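Local coordinates for protein oligogalacturonate lyase (Yersinia enterocolitica subsp. enterocolitica, PDB 3PE7) that probably cleaves short oligogalacturonates in the cytoplasm by beta-elimination, using a manganese-containing active site on a seven-bladed beta-propeller, at residues I365-D370 and Y378-P383. Sequence-based numbering, arbitrary orientation.
Sequences ILFTSD and YLATLP
I365 and F367 each exchange a pair of backbone hydrogen bonds with A380 and Y378, respectively, in an antiparallel hairpin whose strand axes come within 4.8 Å; between these two hydrogen-bonded pairs, L366 and L379 form a non-hydrogen-bonded one. At that middle pair the alpha carbons give two CA-H...O contacts, L379 CA to I365 O at 3.2 Å and L366 CA to Y378 O at 3.3 Å.

On the face shared by I365, F367, Y378 and A380, the F367 ring packs against Y378. Its CG sits between the backbone N and the carbonyl carbon (chi1 63°), and the ring extends over to the partner strand. There Y378 CB lies over one ring face, displaced toward the rim, 3.4 Å from F367 CZ: a CH-pi contact. The Y378 ring runs nearly parallel to that of F367, with 17° between planes, but is slid so far along that the two barely overlap. A380 CB fits against the edge of the F367 ring and also touches I365 CG1. Farther along, the Y378 ring presents its edge to S369 O, 3.4 Å from CE1, and a water bonded to Y378 OH makes a weak bond to the same carbonyl. On the other face, L379 CD2 packs 3.8 Å from L366 CB.

This hairpin belongs to a blade built from both terminal regions of the chain, which closes the propeller ring: strand 22-25 pairs with 376-381, whereas 357-358 flanks 364-369. T368 OG1 accepts a hydrogen bond from R35 N, and the T368 side chain lies about 6 Å from those of the manganese ligands H353 and H355. I365 and F367 pack on L322 of strand 321-326 in the preceding blade, and A380 meets A336 of strand 331-337.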
loop_
_atom_site.group_PDB
_atom_site.type_symbol
_atom_site.label_atom_id
_atom_site.label_comp_id
_atom_site.label_asym_id
_atom_site.label_seq_id
_atom_site.Cartn_x
_atom_site.Cartn_y
_atom_site.Cartn_z
ATOM N N ILE A 365 6.217 0.729 -14.335
ATOM C CA ILE A 365 5.885 0.338 -12.977
ATOM C C ILE A 365 6.986 0.749 -11.994
ATOM O O ILE A 365 8.191 0.676 -12.307
ATOM C CB ILE A 365 5.550 -1.172 -12.868
ATOM C CG1 ILE A 365 6.616 -2.025 -13.544
ATOM C CG2 ILE A 365 4.139 -1.469 -13.490
ATOM C CD1 ILE A 365 6.468 -3.524 -13.237
ATOM N N LEU A 366 6.563 1.192 -10.816
ATOM C CA LEU A 366 7.480 1.600 -9.737
ATOM C C LEU A 366 7.532 0.509 -8.692
ATOM O O LEU A 366 6.486 0.011 -8.259
ATOM C CB LEU A 366 6.994 2.896 -9.075
ATOM C CG LEU A 366 7.795 3.357 -7.835
ATOM C CD1 LEU A 366 9.139 3.918 -8.254
ATOM C CD2 LEU A 366 7.000 4.401 -6.997
ATOM N N PHE A 367 8.736 0.151 -8.260
ATOM C CA PHE A 367 8.870 -0.887 -7.226
ATOM C C PHE A 367 10.150 -0.716 -6.431
ATOM O O PHE A 367 11.083 -0.047 -6.886
ATOM C CB PHE A 367 8.802 -2.302 -7.848
ATOM C CG PHE A 367 9.909 -2.609 -8.818
ATOM C CD1 PHE A 367 11.008 -3.357 -8.399
ATOM C CD2 PHE A 367 9.854 -2.175 -10.153
ATOM C CE1 PHE A 367 12.043 -3.668 -9.297
ATOM C CE2 PHE A 367 10.892 -2.481 -11.057
ATOM C CZ PHE A 367 11.978 -3.232 -10.627
ATOM N N THR A 368 10.186 -1.321 -5.244
ATOM C CA THR A 368 11.435 -1.438 -4.451
ATOM C C THR A 368 12.121 -2.797 -4.675
ATOM O O THR A 368 11.464 -3.827 -4.817
ATOM C CB THR A 368 11.156 -1.308 -2.924
ATOM O OG1 THR A 368 10.401 -0.135 -2.643
ATOM C CG2 THR A 368 12.446 -1.241 -2.117
ATOM N N SER A 369 13.452 -2.785 -4.666
ATOM C CA SER A 369 14.219 -4.028 -4.551
ATOM C C SER A 369 15.564 -3.723 -3.908
ATOM O O SER A 369 16.064 -2.612 -4.018
ATOM C CB SER A 369 14.451 -4.637 -5.929
ATOM O OG SER A 369 15.208 -5.836 -5.800
ATOM N N ASP A 370 16.130 -4.735 -3.230
ATOM C CA ASP A 370 17.495 -4.666 -2.724
ATOM C C ASP A 370 18.494 -5.449 -3.573
ATOM O O ASP A 370 19.577 -5.788 -3.091
ATOM C CB ASP A 370 17.549 -5.159 -1.265
ATOM C CG ASP A 370 17.288 -6.649 -1.135
ATOM O OD1 ASP A 370 17.611 -7.197 -0.061
ATOM O OD2 ASP A 370 16.757 -7.267 -2.079
ATOM N N TYR A 378 13.025 1.596 -8.321
ATOM C CA TYR A 378 13.189 1.271 -9.747
ATOM C C TYR A 378 11.922 1.582 -10.517
ATOM O O TYR A 378 10.804 1.418 -10.004
ATOM C CB TYR A 378 13.476 -0.228 -9.940
ATOM C CG TYR A 378 14.718 -0.680 -9.242
ATOM C CD1 TYR A 378 14.702 -0.956 -7.865
ATOM C CD2 TYR A 378 15.927 -0.794 -9.936
ATOM C CE1 TYR A 378 15.864 -1.348 -7.195
ATOM C CE2 TYR A 378 17.103 -1.183 -9.272
ATOM C CZ TYR A 378 17.039 -1.463 -7.898
ATOM O OH TYR A 378 18.169 -1.845 -7.240
ATOM N N LEU A 379 12.111 2.021 -11.759
ATOM C CA LEU A 379 11.033 2.154 -12.739
ATOM C C LEU A 379 11.309 1.217 -13.918
ATOM O O LEU A 379 12.332 1.354 -14.595
ATOM C CB LEU A 379 10.918 3.607 -13.229
ATOM C CG LEU A 379 10.317 4.624 -12.256
ATOM C CD1 LEU A 379 10.563 6.063 -12.729
ATOM C CD2 LEU A 379 8.803 4.334 -12.085
ATOM N N ALA A 380 10.388 0.283 -14.155
ATOM C CA ALA A 380 10.481 -0.607 -15.334
ATOM C C ALA A 380 9.503 -0.166 -16.420
ATOM O O ALA A 380 8.333 0.065 -16.138
ATOM C CB ALA A 380 10.223 -2.052 -14.923
ATOM N N THR A 381 9.989 -0.060 -17.662
ATOM C CA THR A 381 9.160 0.362 -18.796
ATOM C C THR A 381 8.406 -0.810 -19.355
ATOM O O THR A 381 8.993 -1.853 -19.654
ATOM C CB THR A 381 10.029 1.029 -19.900
ATOM O OG1 THR A 381 10.665 2.173 -19.338
ATOM C CG2 THR A 381 9.140 1.502 -21.076
ATOM N N LEU A 382 7.086 -0.669 -19.455
ATOM C CA LEU A 382 6.283 -1.763 -19.969
ATOM C C LEU A 382 6.563 -1.958 -21.468
ATOM O O LEU A 382 6.604 -0.980 -22.218
ATOM C CB LEU A 382 4.792 -1.507 -19.738
ATOM C CG LEU A 382 4.276 -1.352 -18.289
ATOM C CD1 LEU A 382 2.757 -1.382 -18.326
ATOM C CD2 LEU A 382 4.806 -2.415 -17.337
ATOM N N PRO A 383 6.775 -3.218 -21.890
ATOM C CA PRO A 383 6.958 -3.540 -23.314
ATOM C C PRO A 383 5.714 -3.235 -24.142
ATOM O O PRO A 383 4.595 -3.344 -23.642
ATOM C CB PRO A 383 7.186 -5.055 -23.300
ATOM C CG PRO A 383 6.488 -5.540 -22.109
ATOM C CD PRO A 383 6.723 -4.442 -21.067
HETATM O O HOH W 1 19.323 -2.324 -4.669
#